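Local coordinates for protein PTS system, IIA component (Enterococcus faecalis, PDB 3BED) that probably acts as the IIA subunit of a mannose/sorbose-type phosphotransferase system, relaying phosphoryl groups during sugar uptake, at residues M26-L31 with A103-V108; A35-T40 with S46-K51; A50-I55 with C76-M81. All coordinates share one frame; numbering follows the deposited sequence.

Contact 1: M26-L31 with A103-V108; sequences MIVGEL and AAVSPV
Val28 and Val105 each turn CG1 anti to their own carbonyl carbon (chi1 -54° and -58°), which directs the CG1 methyl of Val105 at the Val28 side chain. Val105 CG1 lies 3.8 Å from Val28 CB and 3.9 Å from Val28 CG1, so it nestles against the root of the branch and one of its arms, while the two side chains meet at a slant. The other arm of Val28, CG2, occupies the position between its backbone N and carbonyl carbon and reaches Ala104 CB at 3.9 Å. Val28 thus straddles two consecutive residues of the last turn of helix 97-105, one methyl to each. The backbones stay well separated, with Val28 CA and Val105 CA 7.5 Å apart, and no hydrogen bond crosses the contact: what joins the segments is aliphatic surface alone. The patch is small and lies near solvent. Val28 also touches Ile101, and Ile27 packs on Leu97 and Ile101 of the same helix. Ile27 also meets His13 of the second subunit. Both segments leave their helices right after the touching residues. Gly29 departs with a positive phi of 106°, and Ser106 breaks from helical angles before Pro107. An ST turn there, with Ser106 OG accepting from Val108 N, is doubtful because Ser106 has two conformers. Two helix C-terminal ends therefore meet side by side on one face of a parallel sheet, as belongs to the three-layer alpha/beta/alpha sandwich of mannose-type IIA domains.

Contact 2: A35-T40 with S46-K51; sequences AIVSMT and SGTQAK
Lys51 lays the root of its side chain over Val37, with its CB 4.0 Å from Val37 CG1. Beyond CG the chain runs fully extended, slanting across the strand, and it delivers the ammonium group to the carbonyl of the next residue, where Lys51 NZ donates to Ser38 O at 2.9 Å. The donor comes in nearly head-on to the carbonyl, with a C=O...N angle of 163°. Asp43 forms a salt bridge to the same nitrogen and also accepts from Thr40 N, so its carboxylate ties the lysine to the turn after the strand. A water that accepts from Ser38 N at 3.2 Å makes a further, weak link to Lys51 NZ. One turn earlier in the helix, Thr48 meets Met39, a selenomethionine. Met39 CG stands anti to its backbone N (chi1 -180°) and the chain stays extended as far as SE, so that Met39 CG comes to 3.1 Å and Met39 SE to 3.3 Å from Thr48 OG1, a tight fit. That hydroxyl is hydrogen-bonded to Gly44 O within its own helix, and so has its polar partner there, leaving an essentially van der Waals meeting with the selenium chain. Val37 is also covered by Ile55, further along the helix. The helix segment runs almost antiparallel to the strand segment, at 173°, with the axes 8.9 Å apart at closest approach. Strand 35-39, an outermost strand of this chain's sheet, pairs with strand 7-13 on one flank, while helix 44-59 lies over one face, beside helix 74-82, and helix 16-28 touches the other through Ile36 and Ser38.

Contact 3: A50-I55 with C76-M81; sequences AKLAAI and CNVAMM
Leu52 is the larger partner here, and it reaches between Val78 and Ala79 of the facing helix. Its CG is anti to the backbone N (chi1 -178°), and a chi2 of 56° leaves CD2 extended away from CA, across the gap; there Leu52 CD2 lies 3.7 Å from Ala79 CA and 3.8 Å from Val78 CG1. The root of the side chain takes part as well, with Leu52 CB 4.1 Å from Val78 CG1. Leu52 and Val78 pass one another running in opposed senses, so the valine methyl flanks the leucine stem while the leucine tip runs on to the backbone of Ala79. Ala79, carrying just a methyl, lets CD2 approach its CA more closely than its CB, which is 4.4 Å from Leu52 CD2. This aliphatic contact joins the neighbouring helices 44-59 and 74-82, which pack side by side on one face of the central parallel sheet of this alpha/beta/alpha sandwich. All three residues are buried. Leu52 and Ala79 both rest on Met11 of strand 7-13; Leu52 also touches Ile9, and Ala79 touches Val91 of strand 89-93. Val78 also touches Leu45 and Thr48 of helix 44-59.

From the N terminus, strand 7-13 is followed by helix 16-28, which ends in 26-31, the first half of contact 1, whose partner 103-108 comes only after 71 more residues. Both contact 2 and contact 3 lie inside that long loop. Contact 2 closes the short turn from strand 35-39 to helix 44-59. Contact 3 starts where contact 2 ends, sharing Ala50 and Lys51, and closes a loop through strand 64-68 to helix 74-82. Contacts 2 and 3 thus follow each other rather than nest, and they touch through Val37 and Ile55. Contact 1 lies on the opposite side of the chain, its centre about 23 Å from the centres of contacts 2 and 3, joining helices 16-28 and 97-105.

Contact 1: M26-L31 with A103-V108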
loop_
_atom_site.group_PDB
_atom_site.type_symbol
_atom_site.label_atom_id
_atom_site.label_comp_id
_atom_site.label_asym_id
_atom_site.label_seq_id
_atom_site.Cartn_x
_atom_site.Cartn_y
_atom_site.Cartn_z
HETATM N N MSE A 26 -9.275 -8.671 7.515
HETATM C CA MSE A 26 -10.086 -9.588 6.713
HETATM C C MSE A 26 -9.314 -10.752 6.093
HETATM O O MSE A 26 -9.915 -11.701 5.560
HETATM C CB MSE A 26 -10.884 -8.822 5.665
HETATM C CG MSE A 26 -12.017 -7.952 6.271
HETATM SE SE MSE A 26 -13.532 -9.068 6.801
HETATM C CE MSE A 26 -14.187 -9.489 5.000
ATOM N N ILE A 27 -7.990 -10.689 6.195
ATOM C CA ILE A 27 -7.094 -11.698 5.664
ATOM C C ILE A 27 -6.547 -12.558 6.803
ATOM O O ILE A 27 -6.498 -13.771 6.684
ATOM C CB ILE A 27 -5.936 -11.057 4.837
ATOM C CG1 ILE A 27 -6.520 -10.442 3.552
ATOM C CG2 ILE A 27 -4.813 -12.103 4.489
ATOM C CD1 ILE A 27 -5.569 -9.530 2.847
ATOM N N VAL A 28 -6.118 -11.904 7.890
ATOM C CA VAL A 28 -5.469 -12.628 9.015
ATOM C C VAL A 28 -6.371 -12.823 10.224
ATOM O O VAL A 28 -6.078 -13.660 11.078
ATOM C CB VAL A 28 -4.100 -11.985 9.452
ATOM C CG1 VAL A 28 -3.130 -11.830 8.257
ATOM C CG2 VAL A 28 -4.285 -10.666 10.184
ATOM N N GLY A 29 -7.470 -12.086 10.285
ATOM C CA GLY A 29 -8.350 -12.214 11.403
ATOM C C GLY A 29 -8.340 -11.100 12.397
ATOM O O GLY A 29 -7.533 -10.152 12.308
ATOM N N GLU A 30 -9.223 -11.245 13.379
ATOM C CA GLU A 30 -9.520 -10.165 14.288
ATOM C C GLU A 30 -8.328 -9.815 15.160
ATOM O O GLU A 30 -8.304 -8.737 15.746
ATOM C CB GLU A 30 -10.749 -10.535 15.148
ATOM C CG GLU A 30 -10.481 -11.797 15.897
ATOM C CD GLU A 30 -11.593 -12.252 16.793
ATOM O OE1 GLU A 30 -12.705 -11.653 16.773
ATOM O OE2 GLU A 30 -11.318 -13.217 17.544
ATOM N N LEU A 31 -7.310 -10.670 15.207
ATOM C CA LEU A 31 -6.159 -10.373 16.061
ATOM C C LEU A 31 -5.242 -9.310 15.463
ATOM O O LEU A 31 -4.362 -8.795 16.167
ATOM C CB LEU A 31 -5.399 -11.660 16.514
ATOM C CG LEU A 31 -6.168 -12.582 17.512
ATOM C CD1 LEU A 31 -5.462 -13.910 17.730
ATOM C CD2 LEU A 31 -6.520 -11.943 18.868
ATOM N N ALA A 103 3.252 -7.988 9.673
ATOM C CA ALA A 103 3.383 -7.333 10.968
ATOM C C ALA A 103 2.347 -7.896 11.917
ATOM O O ALA A 103 2.614 -8.117 13.112
ATOM C CB ALA A 103 3.198 -5.841 10.788
ATOM N N ALA A 104 1.150 -8.137 11.389
ATOM C CA ALA A 104 0.012 -8.511 12.222
ATOM C C ALA A 104 0.224 -9.870 12.846
ATOM O O ALA A 104 -0.292 -10.118 13.925
ATOM C CB ALA A 104 -1.229 -8.533 11.399
ATOM N N VAL A 105 0.912 -10.770 12.145
ATOM C CA VAL A 105 1.052 -12.134 12.648
ATOM C C VAL A 105 2.435 -12.468 13.167
ATOM O O VAL A 105 2.655 -13.578 13.707
ATOM C CB VAL A 105 0.656 -13.178 11.585
ATOM C CG1 VAL A 105 -0.796 -12.924 11.138
ATOM C CG2 VAL A 105 1.618 -13.204 10.445
ATOM N N SER A 106 3.380 -11.538 13.001
ATOM C CA SER A 106 4.769 -11.808 13.367
ATOM C C SER A 106 4.926 -12.010 14.865
ATOM O O SER A 106 4.408 -11.218 15.651
ATOM C CB SER A 106 5.673 -10.661 12.955
ATOM O OG SER A 106 6.983 -10.933 13.407
ATOM N N PRO A 107 5.639 -13.084 15.266
ATOM C CA PRO A 107 5.836 -13.214 16.705
ATOM C C PRO A 107 7.116 -12.514 17.172
ATOM O O PRO A 107 7.442 -12.577 18.373
ATOM C CB PRO A 107 5.933 -14.733 16.900
ATOM C CG PRO A 107 6.586 -15.234 15.639
ATOM C CD PRO A 107 6.299 -14.179 14.522
ATOM N N VAL A 108 7.818 -11.850 16.239
ATOM C CA VAL A 108 9.103 -11.194 16.523
ATOM C C VAL A 108 8.928 -10.127 17.618
ATOM O O VAL A 108 8.080 -9.242 17.513
ATOM C CB VAL A 108 9.717 -10.598 15.234
ATOM C CG1 VAL A 108 10.938 -9.782 15.533
ATOM C CG2 VAL A 108 10.086 -11.711 14.222
#

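Contact 2: A35-T40 with S46-K51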
loop_
_atom_site.group_PDB
_atom_site.type_symbol
_atom_site.label_atom_id
_atom_site.label_comp_id
_atom_site.label_asym_id
_atom_site.label_seq_id
_atom_site.Cartn_x
_atom_site.Cartn_y
_atom_site.Cartn_z
ATOM N N ALA A 35 -2.921 0.906 15.981
ATOM C CA ALA A 35 -3.475 2.266 16.032
ATOM C C ALA A 35 -3.288 2.872 14.651
ATOM O O ALA A 35 -2.494 2.373 13.859
ATOM C CB ALA A 35 -2.754 3.089 17.084
ATOM N N ILE A 36 -4.072 3.906 14.361
ATOM C CA ILE A 36 -4.027 4.523 13.026
ATOM C C ILE A 36 -3.900 6.013 13.179
ATOM O O ILE A 36 -4.566 6.608 14.033
ATOM C CB ILE A 36 -5.376 4.254 12.260
ATOM C CG1 ILE A 36 -5.618 2.740 12.052
ATOM C CG2 ILE A 36 -5.418 5.006 10.970
ATOM C CD1 ILE A 36 -4.522 2.029 11.183
ATOM N N VAL A 37 -3.054 6.628 12.355
ATOM C CA VAL A 37 -3.102 8.095 12.123
ATOM C C VAL A 37 -3.457 8.345 10.664
ATOM O O VAL A 37 -2.729 7.899 9.743
ATOM C CB VAL A 37 -1.775 8.792 12.418
ATOM C CG1 VAL A 37 -1.868 10.318 12.097
ATOM C CG2 VAL A 37 -1.357 8.532 13.865
ATOM N N SER A 38 -4.577 9.032 10.490
ATOM C CA SER A 38 -5.107 9.430 9.192
ATOM C C SER A 38 -4.943 10.934 9.082
ATOM O O SER A 38 -5.675 11.708 9.758
ATOM C CB SER A 38 -6.597 9.084 9.136
ATOM O OG SER A 38 -6.750 7.663 9.114
HETATM N N MSE A 39 -3.947 11.379 8.315
HETATM C CA MSE A 39 -3.725 12.824 8.203
HETATM C C MSE A 39 -4.652 13.389 7.144
HETATM O O MSE A 39 -4.512 13.108 5.959
HETATM C CB MSE A 39 -2.272 13.151 7.818
HETATM C CG MSE A 39 -2.068 14.667 7.721
HETATM SE SE MSE A 39 -0.283 15.126 7.101
HETATM C CE MSE A 39 -0.538 14.663 5.315
ATOM N N THR A 40 -5.598 14.197 7.550
ATOM C CA THR A 40 -6.521 14.758 6.575
ATOM C C THR A 40 -5.937 16.013 5.934
ATOM O O THR A 40 -4.857 16.499 6.338
ATOM C CB THR A 40 -7.829 15.153 7.245
ATOM O OG1 THR A 40 -7.586 16.261 8.098
ATOM C CG2 THR A 40 -8.387 13.973 8.041
ATOM N N SER A 46 1.016 20.343 12.955
ATOM C CA SER A 46 0.667 20.319 14.363
ATOM C C SER A 46 -0.423 19.289 14.629
ATOM O O SER A 46 -0.360 18.567 15.630
ATOM C CB SER A 46 0.234 21.717 14.842
ATOM O OG SER A 46 1.370 22.576 14.986
ATOM N N GLY A 47 -1.398 19.184 13.728
ATOM C CA GLY A 47 -2.518 18.238 13.965
ATOM C C GLY A 47 -2.061 16.800 13.836
ATOM O O GLY A 47 -2.560 15.921 14.544
ATOM N N THR A 48 -1.132 16.548 12.912
ATOM C CA THR A 48 -0.582 15.226 12.722
ATOM C C THR A 48 0.274 14.848 13.930
ATOM O O THR A 48 0.161 13.729 14.446
ATOM C CB THR A 48 0.246 15.171 11.414
ATOM O OG1 THR A 48 -0.601 15.562 10.317
ATOM C CG2 THR A 48 0.687 13.781 11.153
ATOM N N GLN A 49 1.131 15.771 14.363
ATOM C CA GLN A 49 1.936 15.548 15.567
ATOM C C GLN A 49 1.063 15.228 16.765
ATOM O O GLN A 49 1.398 14.348 17.559
ATOM C CB GLN A 49 2.748 16.806 15.886
ATOM C CG GLN A 49 3.959 17.026 14.980
ATOM C CD GLN A 49 4.713 18.337 15.330
ATOM O OE1 GLN A 49 4.116 19.321 15.721
ATOM N NE2 GLN A 49 6.026 18.331 15.160
ATOM N N ALA A 50 -0.042 15.942 16.893
ATOM C CA ALA A 50 -0.897 15.755 18.053
ATOM C C ALA A 50 -1.571 14.378 17.992
ATOM O O ALA A 50 -1.722 13.704 19.020
ATOM C CB ALA A 50 -1.952 16.870 18.160
ATOM N N LYS A 51 -1.970 13.939 16.799
ATOM C CA LYS A 51 -2.632 12.632 16.675
ATOM C C LYS A 51 -1.663 11.515 17.048
ATOM O O LYS A 51 -2.037 10.592 17.778
ATOM C CB LYS A 51 -3.154 12.422 15.263
ATOM C CG LYS A 51 -4.408 13.229 14.976
ATOM C CD LYS A 51 -4.858 12.969 13.537
ATOM C CE LYS A 51 -6.181 13.652 13.243
ATOM N NZ LYS A 51 -6.759 13.290 11.875
HETATM O O HOH W 1 -6.484 9.955 12.853
#

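Contact 3: A50-I55 with C76-M81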
loop_
_atom_site.group_PDB
_atom_site.type_symbol
_atom_site.label_atom_id
_atom_site.label_comp_id
_atom_site.label_asym_id
_atom_site.label_seq_id
_atom_site.Cartn_x
_atom_site.Cartn_y
_atom_site.Cartn_z
ATOM N N ALA A 50 -0.042 15.942 16.893
ATOM C CA ALA A 50 -0.897 15.755 18.053
ATOM C C ALA A 50 -1.571 14.378 17.992
ATOM O O ALA A 50 -1.722 13.704 19.020
ATOM C CB ALA A 50 -1.952 16.870 18.160
ATOM N N LYS A 51 -1.970 13.939 16.799
ATOM C CA LYS A 51 -2.632 12.632 16.675
ATOM C C LYS A 51 -1.663 11.515 17.048
ATOM O O LYS A 51 -2.037 10.592 17.778
ATOM C CB LYS A 51 -3.154 12.422 15.263
ATOM C CG LYS A 51 -4.408 13.229 14.976
ATOM C CD LYS A 51 -4.858 12.969 13.537
ATOM C CE LYS A 51 -6.181 13.652 13.243
ATOM N NZ LYS A 51 -6.759 13.290 11.875
ATOM N N LEU A 52 -0.428 11.576 16.536
ATOM C CA LEU A 52 0.518 10.534 16.922
ATOM C C LEU A 52 0.844 10.646 18.428
ATOM O O LEU A 52 1.000 9.625 19.117
ATOM C CB LEU A 52 1.811 10.634 16.125
ATOM C CG LEU A 52 2.867 9.585 16.405
ATOM C CD1 LEU A 52 2.317 8.170 16.208
ATOM C CD2 LEU A 52 4.123 9.811 15.567
ATOM N N ALA A 53 0.966 11.873 18.921
ATOM C CA ALA A 53 1.377 12.058 20.339
ATOM C C ALA A 53 0.330 11.420 21.268
ATOM O O ALA A 53 0.701 10.798 22.270
ATOM C CB ALA A 53 1.518 13.535 20.684
ATOM N N ALA A 54 -0.956 11.546 20.916
ATOM C CA ALA A 54 -2.022 10.978 21.757
ATOM C C ALA A 54 -1.875 9.468 21.888
ATOM O O ALA A 54 -2.077 8.903 22.978
ATOM C CB ALA A 54 -3.357 11.347 21.209
ATOM N N ILE A 55 -1.520 8.807 20.789
ATOM C CA ILE A 55 -1.319 7.371 20.775
ATOM C C ILE A 55 -0.055 6.987 21.540
ATOM O O ILE A 55 -0.069 6.083 22.394
ATOM C CB ILE A 55 -1.190 6.898 19.323
ATOM C CG1 ILE A 55 -2.534 7.094 18.602
ATOM C CG2 ILE A 55 -0.737 5.442 19.274
ATOM C CD1 ILE A 55 -2.423 7.014 17.083
ATOM N N CYS A 76 5.141 10.418 7.736
ATOM C CA CYS A 76 6.415 9.791 8.022
ATOM C C CYS A 76 7.370 10.714 8.810
ATOM O O CYS A 76 8.021 10.274 9.792
ATOM C CB CYS A 76 7.038 9.285 6.738
ATOM S SG CYS A 76 8.429 8.139 7.035
ATOM N N ASN A 77 7.442 11.995 8.420
ATOM C CA ASN A 77 8.319 12.925 9.159
ATOM C C ASN A 77 7.925 13.037 10.640
ATOM O O ASN A 77 8.755 13.108 11.534
ATOM C CB ASN A 77 8.247 14.319 8.529
ATOM C CG ASN A 77 8.777 14.342 7.096
ATOM O OD1 ASN A 77 9.581 13.483 6.696
ATOM N ND2 ASN A 77 8.370 15.364 6.338
ATOM N N VAL A 78 6.634 13.047 10.876
ATOM C CA VAL A 78 6.123 13.172 12.238
ATOM C C VAL A 78 6.513 11.932 13.073
ATOM O O VAL A 78 6.915 12.073 14.215
ATOM C CB VAL A 78 4.643 13.369 12.186
ATOM C CG1 VAL A 78 3.947 13.068 13.558
ATOM C CG2 VAL A 78 4.352 14.760 11.698
ATOM N N ALA A 79 6.423 10.744 12.460
ATOM C CA ALA A 79 6.842 9.487 13.101
ATOM C C ALA A 79 8.335 9.559 13.400
ATOM O O ALA A 79 8.762 9.272 14.530
ATOM C CB ALA A 79 6.513 8.267 12.206
HETATM N N MSE A 80 9.135 9.970 12.406
HETATM C CA MSE A 80 10.576 10.111 12.582
HETATM C C MSE A 80 10.916 11.053 13.752
HETATM O O MSE A 80 11.828 10.782 14.543
HETATM C CB MSE A 80 11.213 10.652 11.304
HETATM C CG MSE A 80 12.712 10.662 11.388
HETATM SE SE MSE A 80 13.481 11.359 9.755
HETATM C CE MSE A 80 12.496 13.079 9.636
HETATM N N MSE A 81 10.188 12.176 13.837
HETATM C CA MSE A 81 10.467 13.181 14.876
HETATM C C MSE A 81 10.164 12.578 16.274
HETATM O O MSE A 81 10.831 12.872 17.265
HETATM C CB MSE A 81 9.612 14.440 14.673
HETATM C CG MSE A 81 10.104 15.332 13.514
HETATM SE SE MSE A 81 9.005 16.952 13.401
HETATM C CE MSE A 81 8.126 16.521 11.729
#